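Local coordinates for N(2),N(2)-dimethylguanosine tRNA methyltransferase (Pyrococcus horikoshii, PDB 2DUL), which transfers two methyl groups from S-adenosyl-L-methionine to the N2 atom of guanosine 26 in a number of tRNAs, at residues E8-I13 against S296-R301; I50-L55 against R123-R128; E85-N90 against I114-D119; N90-F95 against A106-E111; T149-A154 against V231-G236. All coordinates share one frame; numbering follows the deposited sequence.

Interaction 1 (E8-I13 against S296-R301)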
# COMPACT_ATOMS: atom_id res chain seq x y z
N GLU A 8 -3.37 -7.93 20.01
CA GLU A 8 -3.83 -7.43 18.72
C GLU A 8 -4.17 -8.65 17.88
O GLU A 8 -3.29 -9.44 17.55
CB GLU A 8 -2.74 -6.61 18.02
CG GLU A 8 -3.11 -6.24 16.59
CD GLU A 8 -2.06 -5.40 15.89
OE1 GLU A 8 -1.92 -5.55 14.66
OE2 GLU A 8 -1.39 -4.58 16.56
N GLY A 9 -5.45 -8.80 17.54
CA GLY A 9 -5.87 -9.95 16.77
C GLY A 9 -5.69 -11.17 17.66
O GLY A 9 -5.97 -11.11 18.86
N LYS A 10 -5.22 -12.27 17.09
CA LYS A 10 -5.01 -13.49 17.87
C LYS A 10 -3.66 -13.49 18.59
O LYS A 10 -3.32 -14.45 19.29
CB LYS A 10 -5.10 -14.72 16.96
CG LYS A 10 -6.49 -14.96 16.39
CD LYS A 10 -6.53 -16.21 15.53
CE LYS A 10 -7.93 -16.45 14.98
NZ LYS A 10 -7.95 -17.58 14.01
N ALA A 11 -2.89 -12.42 18.43
CA ALA A 11 -1.57 -12.33 19.05
C ALA A 11 -1.52 -11.57 20.37
O ALA A 11 -2.20 -10.57 20.56
CB ALA A 11 -0.58 -11.71 18.07
N LYS A 12 -0.69 -12.08 21.28
CA LYS A 12 -0.48 -11.46 22.59
C LYS A 12 1.00 -11.12 22.62
O LYS A 12 1.85 -12.00 22.45
CB LYS A 12 -0.82 -12.44 23.71
CG LYS A 12 -2.27 -12.90 23.71
CD LYS A 12 -2.58 -13.79 24.90
CE LYS A 12 -3.99 -14.35 24.81
NZ LYS A 12 -4.15 -15.19 23.58
N ILE A 13 1.32 -9.85 22.82
CA ILE A 13 2.72 -9.44 22.84
C ILE A 13 3.06 -8.48 23.96
O ILE A 13 2.19 -7.88 24.59
CB ILE A 13 3.11 -8.74 21.52
CG1 ILE A 13 2.25 -7.49 21.32
CG2 ILE A 13 2.96 -9.70 20.34
CD1 ILE A 13 2.72 -6.57 20.22
N SER A 296 -15.80 -12.72 7.59
CA SER A 296 -15.75 -14.04 8.22
C SER A 296 -14.52 -14.26 9.09
O SER A 296 -14.25 -15.38 9.52
CB SER A 296 -15.81 -15.13 7.15
OG SER A 296 -14.64 -15.12 6.35
N LEU A 297 -13.76 -13.19 9.34
CA LEU A 297 -12.57 -13.30 10.17
C LEU A 297 -12.66 -12.41 11.40
O LEU A 297 -13.28 -11.34 11.36
CB LEU A 297 -11.31 -12.89 9.38
CG LEU A 297 -10.69 -13.87 8.39
CD1 LEU A 297 -9.51 -13.19 7.69
CD2 LEU A 297 -10.22 -15.12 9.11
N SER A 298 -12.05 -12.85 12.49
CA SER A 298 -12.02 -12.06 13.70
C SER A 298 -10.76 -11.22 13.53
O SER A 298 -9.66 -11.76 13.39
CB SER A 298 -11.91 -12.97 14.93
OG SER A 298 -10.75 -13.78 14.87
N LEU A 299 -10.92 -9.91 13.51
CA LEU A 299 -9.78 -9.01 13.33
C LEU A 299 -9.58 -8.11 14.53
O LEU A 299 -10.41 -8.09 15.44
CB LEU A 299 -9.99 -8.17 12.07
CG LEU A 299 -10.10 -8.94 10.75
CD1 LEU A 299 -10.48 -7.99 9.63
CD2 LEU A 299 -8.78 -9.63 10.45
N ALA A 300 -8.49 -7.35 14.53
CA ALA A 300 -8.18 -6.44 15.62
C ALA A 300 -9.07 -5.20 15.58
O ALA A 300 -9.50 -4.70 16.62
CB ALA A 300 -6.71 -6.03 15.56
N ARG A 301 -9.33 -4.71 14.37
CA ARG A 301 -10.16 -3.53 14.16
C ARG A 301 -11.13 -3.85 13.03
O ARG A 301 -11.18 -3.15 12.02
CB ARG A 301 -9.29 -2.34 13.76
CG ARG A 301 -8.12 -2.07 14.70
CD ARG A 301 -8.57 -1.46 16.02
NE ARG A 301 -7.44 -1.22 16.91
CZ ARG A 301 -6.84 -2.16 17.63
NH1 ARG A 301 -5.81 -1.85 18.40
NH2 ARG A 301 -7.27 -3.42 17.58
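Ala300 presses its CB against the turn at Glu8 and Gly9, 3.6 Å from Gly9 N and 3.8 Å from Glu8 CG. Gly9 is the second residue of a type II' turn that closes the hairpin of strands 4-8 and 11-15, clamped by Ala11 N to Glu8 O (3.1 Å) and Glu8 N to Ala11 O (2.9 Å). Ala300 sits in the loop between helices 284-295 and 302-314.

Glu8 swings CG away from its own backbone N (chi1 172°) and then runs straight on. It thus offers only its CG flank to the methyl and carries the carboxylate past the contact. There OE1 meets Arg36 and Arg64 in salt bridges and OE2 bonds Tyr28 OH; Arg36 is a predicted S-adenosyl-L-methionine ligand. Lys10 is equally extended and lies alongside Ser298, with CE in plain van der Waals contact with OG at 3.9 Å.

On the loop side, Arg301 bends back on itself, and its NH2 donates to Ala300 O (2.7 Å, N-H...O 151°). The oxygen lies in the guanidinium plane, yet the donor stands 72° out of the carbonyl plane. Asp37 of helix 33-46 receives the amide N-H groups of both Ala300 and Arg301, fixing the backbone that bears the methyl.

No hydrogen bond spans the two segments, and Glu8 OE2 remains 5.5 Å from Arg301 NH1, where the opposite charges may add a mild attraction. The contact is therefore mostly the Ala300 methyl against the turn, with the Lys10 chain along Ser298 at the rim; its polar neighbours are held separately, the carboxylate by Arg36, Arg64 and Tyr28, the loop amides by Asp37.

Interaction 2 (I50-L55 against R123-R128)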
# COMPACT_ATOMS: atom_id res chain seq x y z
N ILE A 50 5.89 -18.73 1.97
CA ILE A 50 7.07 -18.20 2.65
C ILE A 50 6.97 -16.67 2.68
O ILE A 50 6.99 -16.02 1.63
CB ILE A 50 8.35 -18.61 1.91
CG1 ILE A 50 8.33 -20.12 1.65
CG2 ILE A 50 9.58 -18.25 2.73
CD1 ILE A 50 9.49 -20.62 0.80
N VAL A 51 6.89 -16.10 3.87
CA VAL A 51 6.73 -14.65 3.98
C VAL A 51 7.76 -13.98 4.88
O VAL A 51 8.35 -14.61 5.76
CB VAL A 51 5.33 -14.32 4.50
CG1 VAL A 51 4.28 -14.99 3.60
CG2 VAL A 51 5.17 -14.79 5.94
N LEU A 52 7.98 -12.69 4.64
CA LEU A 52 8.94 -11.91 5.40
C LEU A 52 8.36 -10.61 5.98
O LEU A 52 7.73 -9.83 5.27
CB LEU A 52 10.14 -11.56 4.52
CG LEU A 52 11.11 -10.51 5.10
CD1 LEU A 52 11.82 -11.09 6.31
CD2 LEU A 52 12.12 -10.09 4.04
N ASP A 53 8.59 -10.42 7.27
CA ASP A 53 8.20 -9.20 7.98
C ASP A 53 9.59 -8.54 8.09
O ASP A 53 10.33 -8.80 9.04
CB ASP A 53 7.63 -9.55 9.36
CG ASP A 53 7.35 -8.32 10.22
OD1 ASP A 53 7.46 -7.19 9.71
OD2 ASP A 53 7.01 -8.49 11.41
N ALA A 54 9.93 -7.73 7.09
CA ALA A 54 11.25 -7.09 6.97
C ALA A 54 11.78 -6.20 8.09
O ALA A 54 12.97 -6.25 8.40
CB ALA A 54 11.32 -6.33 5.64
N LEU A 55 10.90 -5.39 8.67
CA LEU A 55 11.27 -4.48 9.76
C LEU A 55 10.20 -4.73 10.82
O LEU A 55 9.22 -4.00 10.92
CB LEU A 55 11.22 -3.04 9.24
CG LEU A 55 12.20 -2.81 8.08
CD1 LEU A 55 11.54 -1.99 6.99
CD2 LEU A 55 13.45 -2.13 8.60
N ARG A 123 20.57 -6.71 4.15
CA ARG A 123 21.50 -7.83 4.20
C ARG A 123 20.74 -9.14 4.20
O ARG A 123 21.10 -10.08 3.48
CB ARG A 123 22.39 -7.72 5.45
CG ARG A 123 23.49 -8.78 5.51
CD ARG A 123 24.53 -8.40 6.56
NE ARG A 123 25.57 -9.42 6.72
CZ ARG A 123 25.41 -10.57 7.37
NH1 ARG A 123 24.24 -10.86 7.91
NH2 ARG A 123 26.41 -11.43 7.46
N LEU A 124 19.67 -9.22 4.99
CA LEU A 124 18.87 -10.44 5.03
C LEU A 124 18.25 -10.75 3.66
O LEU A 124 18.34 -11.88 3.18
CB LEU A 124 17.75 -10.32 6.08
CG LEU A 124 16.79 -11.52 6.15
CD1 LEU A 124 17.56 -12.81 6.39
CD2 LEU A 124 15.78 -11.28 7.25
N MET A 125 17.65 -9.75 3.03
CA MET A 125 17.03 -9.97 1.72
C MET A 125 18.05 -10.32 0.63
O MET A 125 17.74 -11.07 -0.30
CB MET A 125 16.19 -8.75 1.31
CG MET A 125 14.97 -8.55 2.21
SD MET A 125 13.83 -7.29 1.61
CE MET A 125 14.81 -5.77 1.88
N ALA A 126 19.26 -9.79 0.75
CA ALA A 126 20.32 -10.09 -0.22
C ALA A 126 20.74 -11.55 -0.06
O ALA A 126 21.13 -12.21 -1.03
CB ALA A 126 21.52 -9.18 0.01
N GLU A 127 20.65 -12.06 1.17
CA GLU A 127 21.01 -13.45 1.45
C GLU A 127 19.92 -14.41 0.94
O GLU A 127 20.21 -15.54 0.56
CB GLU A 127 21.21 -13.65 2.96
CG GLU A 127 22.30 -12.76 3.55
CD GLU A 127 22.55 -13.03 5.03
OE1 GLU A 127 21.58 -13.02 5.82
OE2 GLU A 127 23.72 -13.24 5.40
N ARG A 128 18.67 -13.95 0.93
CA ARG A 128 17.54 -14.76 0.48
C ARG A 128 17.05 -14.30 -0.90
O ARG A 128 15.98 -13.70 -1.03
CB ARG A 128 16.40 -14.66 1.49
CG ARG A 128 16.72 -15.15 2.90
CD ARG A 128 16.75 -16.67 3.00
NE ARG A 128 18.04 -17.23 2.63
CZ ARG A 128 18.23 -18.10 1.64
NH1 ARG A 128 17.21 -18.52 0.91
NH2 ARG A 128 19.45 -18.56 1.39
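No flat group stands between Leu52 and its partners Leu124 and Met125; the Arg123 guanidinium lies away from the contact, on the outer side of the helix. One of its faces carries Glu127 OE2, 3.3 Å above the plane and displaced toward the outside of the group. The NH1 to OE2 distance of 3.5 Å makes this a salt bridge by charge alone, since no N-H points at the oxygen. Arg123 NH1 has a second ionic partner in Asp119.

The apolar contact faces inward. Leu52 forks over the helix: CD1 lies 4.1 Å from Leu124 CD2, and CD2 lies 3.7 Å from Met125 CG and 4.1 Å from Met125 SD. The two leucines run past one another with opposed headings, whereas Met125 crosses Leu52 at about a right angle. This is helix-on-sheet packing in the class I methyltransferase fold, with helix 121-127 laid against the central strand 50-53. Trp75 of the neighbouring strand 73-78 borders both Leu52 and Leu124, and Phe146 and Ala150 of helix 144-153 border Met125. With CG turned beside its backbone N (chi1 -67°), Met125 sends its thioether between strand 50-53 and helix 144-153. The Met125 side chain also lies near that of Ala121, a predicted S-adenosyl-L-methionine ligand.

Interaction 3 (E85-N90 against I114-D119); sequences ELMKRN and IVINHD
Helix 81-94 covers one face of the methyltransferase sheet, and here Met87 and Lys88 close over Ile116 of strand 113-118. Helix and strand segments run nearly antiparallel, at 165°, with their axes 8.8 Å apart. Ile116 divides its two branches between the partners. Its CG2 fits into the bend of Met87, 3.8 Å from CB and 3.8 Å from CE, the methionine curling at its last torsion (chi3 66°) to bring the methyl back. Its CD1 reaches the helix backbone, 3.6 Å from Lys88 CA, and also touches Lys88 CG at 3.9 Å.

In the Rossmann-like fold helix 81-94 follows strand 73-78, and Met87 also lies against Leu76 and Asp78 of that strand; Asp78 is a predicted S-adenosyl-L-methionine ligand. Met87 and Ile116 pass in opposite directions, while Lys88 meets Ile116 at a slant with its aliphatic part only. The ammonium leads away from the strand: NZ bonds Glu85 OE2 at 3.1 Å, coming from above the carboxylate plane (38° out of it), and forms a further salt bridge with Glu101. Asn117, next along the strand, turns its CB from the helix, and its amide ND2 bonds Asn77 OD1.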
# COMPACT_ATOMS: atom_id res chain seq x y z
N GLU A 85 15.62 -9.11 20.77
CA GLU A 85 15.35 -9.77 22.05
C GLU A 85 13.85 -9.84 22.33
O GLU A 85 13.34 -10.86 22.80
CB GLU A 85 16.05 -9.04 23.19
CG GLU A 85 17.57 -9.16 23.18
CD GLU A 85 18.03 -10.61 23.29
OE1 GLU A 85 17.58 -11.32 24.21
OE2 GLU A 85 18.86 -11.03 22.45
N LEU A 86 13.15 -8.75 22.03
CA LEU A 86 11.71 -8.70 22.27
C LEU A 86 10.95 -9.59 21.30
O LEU A 86 9.92 -10.18 21.65
CB LEU A 86 11.21 -7.25 22.15
CG LEU A 86 9.73 -7.04 22.48
CD1 LEU A 86 9.41 -7.63 23.84
CD2 LEU A 86 9.42 -5.54 22.45
N MET A 87 11.45 -9.70 20.07
CA MET A 87 10.81 -10.55 19.08
C MET A 87 10.84 -12.00 19.54
O MET A 87 9.84 -12.70 19.45
CB MET A 87 11.52 -10.38 17.72
CG MET A 87 11.18 -9.06 17.02
SD MET A 87 12.32 -8.57 15.69
CE MET A 87 12.03 -9.82 14.53
N LYS A 88 11.99 -12.45 20.04
CA LYS A 88 12.11 -13.83 20.52
C LYS A 88 11.12 -14.10 21.67
O LYS A 88 10.47 -15.14 21.72
CB LYS A 88 13.54 -14.11 21.00
CG LYS A 88 14.58 -14.15 19.89
CD LYS A 88 15.96 -14.56 20.43
CE LYS A 88 16.51 -13.53 21.42
NZ LYS A 88 17.83 -13.94 21.99
N ARG A 89 11.00 -13.14 22.58
CA ARG A 89 10.09 -13.28 23.71
C ARG A 89 8.63 -13.36 23.25
O ARG A 89 7.87 -14.23 23.68
CB ARG A 89 10.24 -12.11 24.68
CG ARG A 89 11.66 -11.93 25.20
CD ARG A 89 11.69 -10.90 26.32
NE ARG A 89 10.79 -11.27 27.41
CZ ARG A 89 10.74 -10.64 28.58
NH1 ARG A 89 9.88 -11.04 29.51
NH2 ARG A 89 11.55 -9.61 28.82
N ASN A 90 8.24 -12.44 22.36
CA ASN A 90 6.87 -12.43 21.89
C ASN A 90 6.50 -13.66 21.08
O ASN A 90 5.37 -14.13 21.15
CB ASN A 90 6.59 -11.15 21.09
CG ASN A 90 6.54 -9.93 21.98
OD1 ASN A 90 6.17 -10.02 23.15
ND2 ASN A 90 6.90 -8.77 21.43
N ILE A 114 9.13 -20.50 12.20
CA ILE A 114 9.35 -19.09 12.49
C ILE A 114 10.85 -18.84 12.58
O ILE A 114 11.56 -19.52 13.31
CB ILE A 114 8.67 -18.72 13.83
CG1 ILE A 114 7.17 -19.00 13.73
CG2 ILE A 114 8.92 -17.24 14.15
CD1 ILE A 114 6.44 -18.91 15.04
N VAL A 115 11.31 -17.85 11.82
CA VAL A 115 12.72 -17.51 11.79
C VAL A 115 12.88 -16.06 12.24
O VAL A 115 12.41 -15.14 11.57
CB VAL A 115 13.30 -17.66 10.38
CG1 VAL A 115 14.80 -17.41 10.39
CG2 VAL A 115 12.99 -19.06 9.85
N ILE A 116 13.54 -15.87 13.38
CA ILE A 116 13.76 -14.53 13.91
C ILE A 116 15.19 -14.14 13.58
O ILE A 116 16.14 -14.85 13.94
CB ILE A 116 13.53 -14.51 15.43
CG1 ILE A 116 12.23 -15.25 15.77
CG2 ILE A 116 13.45 -13.07 15.92
CD1 ILE A 116 11.91 -15.30 17.26
N ASN A 117 15.35 -13.01 12.91
CA ASN A 117 16.66 -12.56 12.47
C ASN A 117 17.05 -11.19 13.01
O ASN A 117 16.23 -10.27 13.10
CB ASN A 117 16.66 -12.52 10.93
CG ASN A 117 18.05 -12.63 10.34
OD1 ASN A 117 18.70 -13.68 10.42
ND2 ASN A 117 18.52 -11.55 9.73
N HIS A 118 18.32 -11.05 13.38
CA HIS A 118 18.85 -9.78 13.87
C HIS A 118 19.81 -9.29 12.81
O HIS A 118 20.94 -9.78 12.71
CB HIS A 118 19.62 -9.99 15.18
CG HIS A 118 20.32 -8.76 15.66
ND1 HIS A 118 21.46 -8.80 16.43
CD2 HIS A 118 20.02 -7.45 15.50
CE1 HIS A 118 21.85 -7.57 16.72
NE2 HIS A 118 20.99 -6.73 16.17
N ASP A 119 19.39 -8.31 12.00
CA ASP A 119 20.26 -7.82 10.94
C ASP A 119 19.59 -6.73 10.11
O ASP A 119 18.40 -6.49 10.24
CB ASP A 119 20.66 -8.99 10.04
CG ASP A 119 21.81 -8.67 9.11
OD1 ASP A 119 22.72 -7.91 9.50
OD2 ASP A 119 21.80 -9.19 7.97

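Interaction 4 (N90-F95 against A106-E111); sequences NVMLNF and AILKGE
Leu108 CD2 is the methyl on which the contact turns: it lies 3.6 Å from Phe95 CB and 4.3 Å from Met92 SD. The arrangement belongs to the outer flank of the class I methyltransferase sheet, where helix 81-94 reaches over strand 105-109, an antiparallel addition beside strand 113-118. Leu108 points its CB at the helix and holds CG opposite its own backbone N (chi1 179°), which carries CD2 forward into the angle between Phe95 and Met92. The methyl meets Phe95 mainly at CB, approaching the ring itself only obliquely. Met92 leaves the helix to one flank, then bends round until its sulfur comes up to the leucine.

The next shell fills in around these three. Leu99 packs on both Met92 and Leu108. The Phe95 side chain also touches Ile114 of the adjoining strand and Ala66 and Leu67 of helix 60-68, so Phe95 packs between that helix and strands 105-109 and 113-118.

Farther out, polar bonds place the helix residues around Asn90 and Asn94. Asn90 sends OD1 to Leu14 N and ND2 to Thr58 O. Asn94 ND2 donates both to Lys12 O and to Asn90 O (2.7 Å, N-H...O 144°), tying strand 11-15 to the helix and holding the residue just before Phe95. The donor is tilted 26° from the Asn90 carbonyl plane. Val91 O accepts Asn94 N at 3.0 Å and, weakly, Phe95 N at 2.9 Å, and this same oxygen lies in the plane of the Phe95 ring, at its edge.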
# COMPACT_ATOMS: atom_id res chain seq x y z
N ASN A 90 8.24 -12.44 22.36
CA ASN A 90 6.87 -12.43 21.89
C ASN A 90 6.50 -13.66 21.08
O ASN A 90 5.37 -14.13 21.15
CB ASN A 90 6.59 -11.15 21.09
CG ASN A 90 6.54 -9.93 21.98
OD1 ASN A 90 6.17 -10.02 23.15
ND2 ASN A 90 6.90 -8.77 21.43
N VAL A 91 7.45 -14.19 20.32
CA VAL A 91 7.17 -15.38 19.53
C VAL A 91 6.89 -16.55 20.48
O VAL A 91 5.93 -17.30 20.29
CB VAL A 91 8.35 -15.74 18.60
CG1 VAL A 91 8.18 -17.15 18.05
CG2 VAL A 91 8.39 -14.74 17.44
N MET A 92 7.70 -16.68 21.52
CA MET A 92 7.51 -17.76 22.48
C MET A 92 6.29 -17.56 23.36
O MET A 92 5.86 -18.47 24.07
CB MET A 92 8.77 -17.94 23.33
CG MET A 92 9.95 -18.45 22.52
SD MET A 92 9.40 -19.67 21.28
CE MET A 92 9.05 -21.11 22.33
N LEU A 93 5.72 -16.36 23.31
CA LEU A 93 4.53 -16.05 24.09
C LEU A 93 3.31 -16.54 23.32
O LEU A 93 2.23 -16.71 23.89
CB LEU A 93 4.43 -14.54 24.32
CG LEU A 93 3.29 -14.04 25.21
CD1 LEU A 93 3.39 -14.70 26.58
CD2 LEU A 93 3.36 -12.52 25.34
N ASN A 94 3.49 -16.80 22.03
CA ASN A 94 2.40 -17.24 21.17
C ASN A 94 2.58 -18.63 20.58
O ASN A 94 1.65 -19.18 19.98
CB ASN A 94 2.21 -16.23 20.04
CG ASN A 94 1.77 -14.87 20.54
OD1 ASN A 94 0.58 -14.65 20.78
ND2 ASN A 94 2.72 -13.96 20.73
N PHE A 95 3.76 -19.20 20.74
CA PHE A 95 4.05 -20.53 20.21
C PHE A 95 4.82 -21.36 21.23
O PHE A 95 5.55 -20.82 22.07
CB PHE A 95 4.88 -20.41 18.93
CG PHE A 95 4.16 -19.73 17.80
CD1 PHE A 95 3.33 -20.46 16.95
CD2 PHE A 95 4.28 -18.36 17.60
CE1 PHE A 95 2.64 -19.83 15.92
CE2 PHE A 95 3.59 -17.72 16.57
CZ PHE A 95 2.77 -18.46 15.73
N ALA A 106 17.23 -17.15 15.43
CA ALA A 106 16.52 -18.14 16.24
C ALA A 106 15.42 -18.76 15.39
O ALA A 106 14.63 -18.05 14.78
CB ALA A 106 15.93 -17.48 17.48
N ILE A 107 15.36 -20.08 15.37
CA ILE A 107 14.39 -20.78 14.55
C ILE A 107 13.53 -21.78 15.31
O ILE A 107 14.04 -22.58 16.09
CB ILE A 107 15.12 -21.52 13.41
CG1 ILE A 107 15.99 -20.52 12.64
CG2 ILE A 107 14.10 -22.18 12.48
CD1 ILE A 107 16.88 -21.15 11.59
N LEU A 108 12.22 -21.72 15.07
CA LEU A 108 11.27 -22.63 15.70
C LEU A 108 10.63 -23.47 14.60
O LEU A 108 9.99 -22.92 13.70
CB LEU A 108 10.19 -21.84 16.45
CG LEU A 108 9.08 -22.63 17.16
CD1 LEU A 108 9.66 -23.49 18.29
CD2 LEU A 108 8.07 -21.65 17.72
N LYS A 109 10.80 -24.78 14.64
CA LYS A 109 10.24 -25.63 13.59
C LYS A 109 8.97 -26.37 14.00
O LYS A 109 8.99 -27.59 14.16
CB LYS A 109 11.30 -26.62 13.10
CG LYS A 109 12.51 -25.95 12.46
CD LYS A 109 13.40 -26.94 11.72
CE LYS A 109 14.51 -26.22 10.95
NZ LYS A 109 15.37 -27.15 10.17
N GLY A 110 7.87 -25.64 14.16
CA GLY A 110 6.61 -26.25 14.54
C GLY A 110 5.68 -26.37 13.35
O GLY A 110 6.14 -26.44 12.22
N GLU A 111 4.37 -26.39 13.59
CA GLU A 111 3.41 -26.49 12.50
C GLU A 111 3.83 -25.44 11.48
O GLU A 111 3.80 -25.67 10.27
CB GLU A 111 1.99 -26.22 12.98
CG GLU A 111 0.97 -26.12 11.85
CD GLU A 111 -0.46 -26.13 12.36
OE1 GLU A 111 -0.74 -25.47 13.38
OE2 GLU A 111 -1.30 -26.79 11.72

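Interaction 5 (T149-A154 against V231-G236)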
# COMPACT_ATOMS: atom_id res chain seq x y z
N THR A 149 16.37 -4.21 -3.19
CA THR A 149 16.72 -5.53 -2.68
C THR A 149 15.48 -6.40 -2.51
O THR A 149 15.52 -7.61 -2.76
CB THR A 149 17.49 -5.42 -1.35
OG1 THR A 149 18.62 -4.56 -1.52
CG2 THR A 149 18.00 -6.80 -0.90
N ALA A 150 14.37 -5.80 -2.08
CA ALA A 150 13.15 -6.58 -1.92
C ALA A 150 12.73 -7.15 -3.28
O ALA A 150 12.21 -8.26 -3.36
CB ALA A 150 12.03 -5.72 -1.34
N LEU A 151 12.96 -6.38 -4.33
CA LEU A 151 12.59 -6.80 -5.68
C LEU A 151 13.44 -7.96 -6.18
O LEU A 151 13.10 -8.60 -7.17
CB LEU A 151 12.69 -5.61 -6.65
CG LEU A 151 11.52 -4.63 -6.55
CD1 LEU A 151 11.83 -3.35 -7.31
CD2 LEU A 151 10.26 -5.30 -7.12
N ARG A 152 14.55 -8.23 -5.49
CA ARG A 152 15.42 -9.35 -5.84
C ARG A 152 15.19 -10.53 -4.89
O ARG A 152 15.42 -11.68 -5.25
CB ARG A 152 16.90 -8.92 -5.79
CG ARG A 152 17.38 -8.17 -7.03
CD ARG A 152 18.85 -7.77 -6.94
NE ARG A 152 19.02 -6.50 -6.22
CZ ARG A 152 19.53 -6.37 -5.01
NH1 ARG A 152 19.95 -7.44 -4.33
NH2 ARG A 152 19.61 -5.17 -4.45
N SER A 153 14.74 -10.23 -3.67
CA SER A 153 14.48 -11.25 -2.65
C SER A 153 13.13 -11.97 -2.84
O SER A 153 12.99 -13.15 -2.50
CB SER A 153 14.52 -10.61 -1.26
OG SER A 153 14.42 -11.58 -0.23
N ALA A 154 12.13 -11.26 -3.37
CA ALA A 154 10.83 -11.88 -3.62
C ALA A 154 10.98 -12.78 -4.84
O ALA A 154 11.87 -12.56 -5.66
CB ALA A 154 9.79 -10.80 -3.90
N VAL A 231 1.52 -5.35 -4.68
CA VAL A 231 1.68 -5.68 -6.08
C VAL A 231 2.09 -7.12 -6.31
O VAL A 231 2.73 -7.75 -5.46
CB VAL A 231 2.72 -4.76 -6.78
CG1 VAL A 231 2.26 -3.31 -6.68
CG2 VAL A 231 4.08 -4.93 -6.15
N LYS A 232 1.69 -7.65 -7.46
CA LYS A 232 2.01 -9.01 -7.86
C LYS A 232 3.06 -8.90 -8.95
O LYS A 232 2.81 -8.29 -9.99
CB LYS A 232 0.76 -9.71 -8.41
CG LYS A 232 1.02 -11.12 -8.95
CD LYS A 232 1.36 -12.11 -7.84
CE LYS A 232 1.37 -13.53 -8.38
NZ LYS A 232 1.69 -14.55 -7.34
N LEU A 233 4.23 -9.48 -8.72
CA LEU A 233 5.29 -9.42 -9.71
C LEU A 233 4.96 -10.34 -10.90
O LEU A 233 4.44 -11.44 -10.71
CB LEU A 233 6.62 -9.83 -9.07
CG LEU A 233 7.06 -8.91 -7.92
CD1 LEU A 233 8.35 -9.42 -7.31
CD2 LEU A 233 7.24 -7.49 -8.43
N LYS A 234 5.25 -9.86 -12.10
CA LYS A 234 5.00 -10.61 -13.33
C LYS A 234 6.36 -10.95 -13.95
O LYS A 234 7.21 -10.08 -14.12
CB LYS A 234 4.16 -9.77 -14.29
CG LYS A 234 2.92 -9.15 -13.64
CD LYS A 234 1.98 -10.22 -13.09
CE LYS A 234 1.38 -11.07 -14.20
NZ LYS A 234 0.57 -10.25 -15.15
N ASP A 235 6.55 -12.22 -14.30
CA ASP A 235 7.82 -12.68 -14.84
C ASP A 235 7.96 -12.61 -16.36
O ASP A 235 7.30 -13.36 -17.08
CB ASP A 235 8.09 -14.11 -14.38
CG ASP A 235 9.49 -14.59 -14.70
OD1 ASP A 235 10.26 -13.86 -15.37
OD2 ASP A 235 9.83 -15.71 -14.28
N GLY A 236 8.83 -11.71 -16.84
CA GLY A 236 9.05 -11.59 -18.27
C GLY A 236 9.38 -10.18 -18.75
O GLY A 236 8.79 -9.21 -18.30
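Leu233 points its CB at the helix and splits its two methyls between Leu151 and Ala154. CD2 meets Leu151 CD2 at 4.0 Å, branch to branch, and CD1 meets Ala154 CB, also at 4.0 Å. With CG beside its backbone N and the chain extended beyond (chi1 -61°, chi2 178°), Leu233 places one methyl against each partner. The leucine side chains meet at a slant. Leu151 starts off to one flank of the helix, and only its end comes round to the strand; Ala154 aims its methyl straight across.

Helix 144-153 is the crossover of a beta-alpha-beta unit, linking the parallel neighbours 132-137 and 158-164 of the methyltransferase sheet. Leu233 belongs to strand 226-235, which lies next to 158-164 but runs against it, the reversed strand of the class I order. The helix thus overhangs its own unit and reaches one strand farther. Leu160 of strand 158-164 also touches Leu151, Tyr207 and Ala208 of helix 192-209 flank it, and Ile215 of strand 213-223 touches Leu233.

Backbone bonds set the positions of the helix partners. Thr149 O takes two donors, Arg152 N at 3.0 Å and Ser153 N at 2.9 Å, and Ala154 N reaches Ala150 O at 3.0 Å although Ala154 has already left helical geometry. On the far side of the helix Arg152 turns from the strand and folds its guanidinium over Thr149 CA, which lies 3.4 Å above the plane. Its NE bonds Tyr211 OH, and its NH2 forms a salt bridge with Asp148.

Interactions 2 to 5 all reach one sheet, whereas interaction 1 is a surface contact between a hairpin turn and an interhelical loop. Interactions 2, 3 and 5 are buried and apolar; interaction 4, at the sheet's outer flank, is partly buried. Interactions 3 and 4 share helix 81-94 and adjacent strands, with Ile116 N to Ala106 O and Ile114 O to Leu108 N joining them. Interaction 2 lies on the opposite face, where Leu124 meets Asn117 of interaction 3's strand and Arg128 O accepts Ser153 OG of interaction 5. Interaction 1 joins interaction 4 through Lys12 O and Asn94 ND2. In interaction 1 the Glu8 carboxylate bonds to Arg36 of the predicted cofactor site, while interaction 5 lies away from it.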